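PDB 4N5H: Esterase/lipase from Lactobacillus rhamnosus, which probably hydrolyses ester bonds, and may also transfer acyl groups, as an esterase of the alpha/beta-hydrolase fold. Local coordinates for residues Tyr26-Trp37 with Asn83-Ser94. The protein carries 1 engineered substitution. Numbering follows the deposited sequence.
With IPA (isopropyl alcohol), chain C.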
loop_
_atom_site.group_PDB
_atom_site.type_symbol
_atom_site.label_atom_id
_atom_site.label_comp_id
_atom_site.label_asym_id
_atom_site.label_seq_id
_atom_site.Cartn_x
_atom_site.Cartn_y
_atom_site.Cartn_z
ATOM N N TYR A 26 10.654 -3.131 -6.708
ATOM C CA TYR A 26 9.666 -3.893 -6.030
ATOM C C TYR A 26 8.343 -3.130 -5.894
ATOM O O TYR A 26 7.288 -3.742 -5.841
ATOM C CB TYR A 26 10.117 -4.187 -4.648
ATOM C CG TYR A 26 10.756 -5.504 -4.648
ATOM C CD1 TYR A 26 9.927 -6.627 -4.526
ATOM C CD2 TYR A 26 12.166 -5.673 -4.637
ATOM C CE1 TYR A 26 10.465 -7.912 -4.494
ATOM C CE2 TYR A 26 12.720 -6.979 -4.554
ATOM C CZ TYR A 26 11.856 -8.089 -4.515
ATOM O OH TYR A 26 12.218 -9.408 -4.467
ATOM N N ALA A 27 8.394 -1.794 -5.914
ATOM C CA ALA A 27 7.122 -1.054 -5.816
ATOM C C ALA A 27 6.323 -1.259 -7.048
ATOM O O ALA A 27 5.082 -1.257 -6.919
ATOM C CB ALA A 27 7.343 0.451 -5.630
ATOM N N ASP A 28 6.952 -1.537 -8.177
ATOM C CA ASP A 28 6.165 -1.689 -9.349
ATOM C C ASP A 28 5.917 -3.128 -9.878
ATOM O O ASP A 28 4.955 -3.406 -10.555
ATOM C CB ASP A 28 6.851 -0.990 -10.424
ATOM C CG ASP A 28 6.763 0.538 -10.283
ATOM O OD1 ASP A 28 5.825 1.072 -9.686
ATOM O OD2 ASP A 28 7.688 1.151 -10.740
ATOM N N GLU A 29 6.857 -3.996 -9.606
ATOM C CA GLU A 29 6.884 -5.287 -10.238
ATOM C C GLU A 29 5.685 -6.105 -9.864
ATOM O O GLU A 29 5.266 -6.168 -8.660
ATOM C CB GLU A 29 8.185 -5.997 -9.820
ATOM C CG GLU A 29 8.456 -7.247 -10.624
ATOM C CD GLU A 29 9.570 -8.146 -10.111
ATOM O OE1 GLU A 29 10.086 -8.026 -8.971
ATOM O OE2 GLU A 29 9.932 -9.050 -10.895
ATOM N N ARG A 30 5.158 -6.844 -10.850
ATOM C CA ARG A 30 4.191 -7.880 -10.578
ATOM C C ARG A 30 4.698 -8.869 -9.548
ATOM O O ARG A 30 5.868 -9.285 -9.596
ATOM C CB ARG A 30 3.904 -8.661 -11.856
ATOM C CG ARG A 30 2.712 -9.617 -11.774
ATOM C CD ARG A 30 2.554 -10.297 -13.109
ATOM N NE ARG A 30 1.704 -11.464 -12.979
ATOM C CZ ARG A 30 1.671 -12.425 -13.847
ATOM N NH1 ARG A 30 2.353 -12.322 -14.985
ATOM N NH2 ARG A 30 0.872 -13.502 -13.609
ATOM N N VAL A 31 3.831 -9.277 -8.645
ATOM C CA VAL A 31 4.199 -10.316 -7.639
ATOM C C VAL A 31 3.649 -11.654 -8.037
ATOM O O VAL A 31 2.488 -11.734 -8.415
ATOM C CB VAL A 31 3.618 -9.907 -6.300
ATOM C CG1 VAL A 31 3.891 -10.924 -5.272
ATOM C CG2 VAL A 31 4.139 -8.540 -5.865
ATOM N N PRO A 32 4.438 -12.746 -7.865
ATOM C CA PRO A 32 3.894 -14.034 -8.248
ATOM C C PRO A 32 2.679 -14.368 -7.377
ATOM O O PRO A 32 2.746 -14.163 -6.202
ATOM C CB PRO A 32 5.096 -15.012 -8.053
ATOM C CG PRO A 32 6.253 -14.150 -8.074
ATOM C CD PRO A 32 5.875 -12.811 -7.538
ATOM N N GLU A 33 1.646 -14.865 -7.991
ATOM C CA GLU A 33 0.416 -15.174 -7.271
ATOM C C GLU A 33 0.435 -16.667 -6.768
ATOM O O GLU A 33 1.267 -17.534 -7.147
ATOM C CB GLU A 33 -0.804 -15.082 -8.228
ATOM C CG GLU A 33 -0.990 -13.770 -9.001
ATOM C CD GLU A 33 -1.824 -13.931 -10.284
ATOM O OE1 GLU A 33 -1.235 -14.135 -11.380
ATOM O OE2 GLU A 33 -3.073 -13.868 -10.200
ATOM N N ASP A 34 -0.502 -16.931 -5.880
ATOM C CA ASP A 34 -0.723 -18.305 -5.482
ATOM C C ASP A 34 0.417 -18.915 -4.667
ATOM O O ASP A 34 0.801 -20.047 -4.828
ATOM C CB ASP A 34 -1.056 -19.162 -6.671
ATOM C CG ASP A 34 -2.259 -18.598 -7.486
ATOM O OD1 ASP A 34 -3.259 -18.161 -6.867
ATOM O OD2 ASP A 34 -2.124 -18.614 -8.722
ATOM N N VAL A 35 1.005 -18.059 -3.853
ATOM C CA VAL A 35 2.089 -18.469 -2.923
ATOM C C VAL A 35 1.760 -17.988 -1.504
ATOM O O VAL A 35 1.110 -16.924 -1.348
ATOM C CB VAL A 35 3.403 -17.830 -3.397
ATOM C CG1 VAL A 35 4.565 -18.025 -2.419
ATOM C CG2 VAL A 35 3.761 -18.459 -4.744
ATOM N N HIS A 36 2.177 -18.791 -0.537
ATOM C CA HIS A 36 2.134 -18.435 0.891
ATOM C C HIS A 36 3.587 -18.347 1.398
ATOM O O HIS A 36 4.430 -19.085 0.995
ATOM C CB HIS A 36 1.445 -19.509 1.715
ATOM C CG HIS A 36 -0.025 -19.641 1.449
ATOM N ND1 HIS A 36 -0.763 -20.730 1.852
ATOM C CD2 HIS A 36 -0.874 -18.809 0.842
ATOM C CE1 HIS A 36 -2.019 -20.569 1.469
ATOM N NE2 HIS A 36 -2.112 -19.409 0.856
ATOM N N TRP A 37 3.802 -17.447 2.330
ATOM C CA TRP A 37 5.119 -17.340 2.963
ATOM C C TRP A 37 4.943 -17.302 4.518
ATOM O O TRP A 37 3.917 -16.807 5.027
ATOM C CB TRP A 37 6.032 -16.207 2.459
ATOM C CG TRP A 37 5.792 -14.713 2.790
ATOM C CD1 TRP A 37 4.667 -14.116 3.213
ATOM C CD2 TRP A 37 6.756 -13.626 2.574
ATOM N NE1 TRP A 37 4.827 -12.784 3.290
ATOM C CE2 TRP A 37 6.098 -12.429 2.895
ATOM C CE3 TRP A 37 8.091 -13.564 2.123
ATOM C CZ2 TRP A 37 6.732 -11.150 2.736
ATOM C CZ3 TRP A 37 8.766 -12.301 2.102
ATOM C CH2 TRP A 37 8.075 -11.130 2.383
ATOM N N ASN A 83 14.571 -10.615 2.635
ATOM C CA ASN A 83 13.488 -10.159 1.761
ATOM C C ASN A 83 13.912 -9.724 0.369
ATOM O O ASN A 83 13.053 -9.529 -0.532
ATOM C CB ASN A 83 12.716 -9.010 2.458
ATOM C CG ASN A 83 11.980 -9.481 3.701
ATOM O OD1 ASN A 83 11.488 -10.607 3.793
ATOM N ND2 ASN A 83 11.993 -8.635 4.733
ATOM N N LEU A 84 15.218 -9.573 0.145
ATOM C CA LEU A 84 15.710 -9.037 -1.115
ATOM C C LEU A 84 15.233 -9.775 -2.331
ATOM O O LEU A 84 14.823 -9.142 -3.317
ATOM C CB LEU A 84 17.242 -8.901 -1.115
ATOM C CG LEU A 84 17.899 -8.359 -2.357
ATOM C CD1 LEU A 84 17.457 -6.895 -2.545
ATOM C CD2 LEU A 84 19.416 -8.347 -2.196
ATOM N N ASN A 85 15.320 -11.123 -2.283
ATOM C CA ASN A 85 14.896 -11.958 -3.399
ATOM C C ASN A 85 13.533 -12.548 -3.225
ATOM O O ASN A 85 13.206 -13.615 -3.764
ATOM C CB ASN A 85 15.953 -13.111 -3.560
ATOM C CG ASN A 85 17.293 -12.627 -4.119
ATOM O OD1 ASN A 85 17.492 -11.459 -4.425
ATOM N ND2 ASN A 85 18.206 -13.577 -4.246
ATOM N N ARG A 86 12.645 -11.841 -2.515
ATOM C CA ARG A 86 11.355 -12.422 -2.262
ATOM C C ARG A 86 10.537 -12.777 -3.509
ATOM O O ARG A 86 9.902 -13.843 -3.523
ATOM C CB ARG A 86 10.551 -11.604 -1.297
ATOM C CG ARG A 86 10.106 -10.277 -1.837
ATOM C CD ARG A 86 9.647 -9.401 -0.637
ATOM N NE ARG A 86 9.327 -8.028 -1.002
ATOM C CZ ARG A 86 10.184 -7.031 -1.052
ATOM N NH1 ARG A 86 11.450 -7.214 -0.795
ATOM N NH2 ARG A 86 9.748 -5.813 -1.377
ATOM N N ASN A 87 10.556 -11.941 -4.560
ATOM C CA ASN A 87 9.714 -12.248 -5.740
ATOM C C ASN A 87 10.265 -13.464 -6.480
ATOM O O ASN A 87 9.490 -14.302 -6.877
ATOM C CB ASN A 87 9.609 -11.060 -6.672
ATOM C CG ASN A 87 8.551 -10.067 -6.158
ATOM O OD1 ASN A 87 7.826 -10.304 -5.130
ATOM N ND2 ASN A 87 8.452 -8.964 -6.852
ATOM N N TYR A 88 11.567 -13.563 -6.574
ATOM C CA TYR A 88 12.188 -14.739 -7.208
ATOM C C TYR A 88 11.863 -15.987 -6.424
ATOM O O TYR A 88 11.461 -17.013 -6.998
ATOM C CB TYR A 88 13.686 -14.540 -7.252
ATOM C CG TYR A 88 14.561 -15.685 -7.708
ATOM C CD1 TYR A 88 15.381 -16.337 -6.809
ATOM C CD2 TYR A 88 14.576 -16.113 -9.031
ATOM C CE1 TYR A 88 16.222 -17.353 -7.190
ATOM C CE2 TYR A 88 15.432 -17.113 -9.431
ATOM C CZ TYR A 88 16.301 -17.699 -8.535
ATOM O OH TYR A 88 17.190 -18.679 -8.889
ATOM N N CYS A 89 11.993 -15.917 -5.100
ATOM C CA CYS A 89 11.625 -17.067 -4.251
ATOM C C CYS A 89 10.165 -17.436 -4.385
ATOM O O CYS A 89 9.827 -18.622 -4.442
ATOM C CB CYS A 89 12.006 -16.824 -2.806
ATOM S SG CYS A 89 13.806 -16.854 -2.487
ATOM N N ARG A 90 9.255 -16.443 -4.386
ATOM C CA ARG A 90 7.836 -16.767 -4.582
ATOM C C ARG A 90 7.620 -17.448 -5.919
ATOM O O ARG A 90 6.821 -18.410 -6.044
ATOM C CB ARG A 90 7.004 -15.478 -4.573
ATOM C CG ARG A 90 6.901 -14.773 -3.230
ATOM C CD ARG A 90 6.369 -13.335 -3.374
ATOM N NE ARG A 90 6.129 -12.801 -2.034
ATOM C CZ ARG A 90 6.296 -11.491 -1.683
ATOM N NH1 ARG A 90 6.620 -10.546 -2.536
ATOM N NH2 ARG A 90 6.062 -11.121 -0.447
ATOM N N TYR A 91 8.290 -16.947 -6.958
ATOM C CA TYR A 91 8.142 -17.592 -8.266
ATOM C C TYR A 91 8.513 -19.083 -8.190
ATOM O O TYR A 91 7.773 -19.973 -8.637
ATOM C CB TYR A 91 8.905 -16.923 -9.441
ATOM C CG TYR A 91 8.707 -17.729 -10.676
ATOM C CD1 TYR A 91 7.458 -17.691 -11.362
ATOM C CD2 TYR A 91 9.709 -18.578 -11.151
ATOM C CE1 TYR A 91 7.256 -18.502 -12.448
ATOM C CE2 TYR A 91 9.455 -19.390 -12.256
ATOM C CZ TYR A 91 8.238 -19.354 -12.861
ATOM O OH TYR A 91 7.990 -20.122 -13.994
ATOM N N LEU A 92 9.669 -19.354 -7.650
ATOM C CA LEU A 92 10.073 -20.765 -7.585
ATOM C C LEU A 92 9.061 -21.579 -6.788
ATOM O O LEU A 92 8.688 -22.678 -7.193
ATOM C CB LEU A 92 11.483 -20.868 -7.020
ATOM C CG LEU A 92 12.588 -20.129 -7.725
ATOM C CD1 LEU A 92 13.897 -20.242 -6.965
ATOM C CD2 LEU A 92 12.669 -20.646 -9.192
ATOM N N ALA A 93 8.614 -21.073 -5.640
ATOM C CA ALA A 93 7.612 -21.777 -4.817
ATOM C C ALA A 93 6.307 -22.028 -5.580
ATOM O O ALA A 93 5.717 -23.111 -5.451
ATOM C CB ALA A 93 7.293 -20.966 -3.523
ATOM N N SER A 94 5.924 -21.081 -6.407
ATOM C CA SER A 94 4.675 -21.190 -7.154
ATOM C C SER A 94 4.695 -22.374 -8.143
ATOM O O SER A 94 3.611 -22.828 -8.562
ATOM C CB SER A 94 4.350 -19.885 -7.946
ATOM O OG SER A 94 5.139 -19.766 -9.128
HETATM C C1 IPA C . 12.052 -3.403 -1.281
HETATM C C2 IPA C . 13.503 -3.935 -1.153
HETATM C C3 IPA C . 14.078 -3.081 -0.035
HETATM O O2 IPA C . 13.496 -5.349 -0.695
HETATM O O HOH W 1 13.461 -11.205 -6.395
HETATM O O HOH W 2 6.826 -6.424 -6.455
HETATM O O HOH W 3 1.101 -22.104 -6.934
#
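The guanidinium group of R86 lies flat over one face of the Y26 ring, planes 13° apart and centres 3.7 Å apart, a stacked cation-pi pair. The R86 side chain reaches that face extended from CG to NE, its NH1 held on N83 O while also binding an isopropanol molecule, probably from the crystallisation liquor. Tyrosine suits the place because its hydroxyl works at the first turn of helix 86-94: OH donates to L84 O at 2.9 Å, above the carbonyl plane, and accepts an almost straight bond from N87 N (177°), while a water bridges it to Y88 N. A phenylalanine in place of Y26 could keep the stack, but L84 O and N87 N would probably lose their shared hydroxyl partner. N87 links the two segments through an amide that can both give and take: ND2 donates to E29 OE1 at 2.8 Å, from above the carboxylate plane, and OD1 accepts from R90 NH1 at 2.9 Å. In this alpha/beta-hydrolase fold, helix 86-94 packs beside the central sheet, and the chain leaving helix 2-28 runs along it into strand 35-42, at one end of the sheet within this chain; N85 precedes the helix without capping it, its ND2 instead bonding D71 and D145, the latter within the probable nucleophile elbow. P32, a compact ring close to the helix backbone, sets CG 3.5 Å from N87 O and also against the CB atoms of R90 and Y91. V35 spreads its two methyls, CG2 against R90 O and S94 CB, CG1 facing A93 CB at 4.2 Å. W37 offers R90 a broad indole face suited to a cation; unlike the flat R86 stack, the guanidinium arrives edge-on, NH2 leading and nearest CZ2, with R90 CZ 4.4 Å from the six-membered ring's centroid.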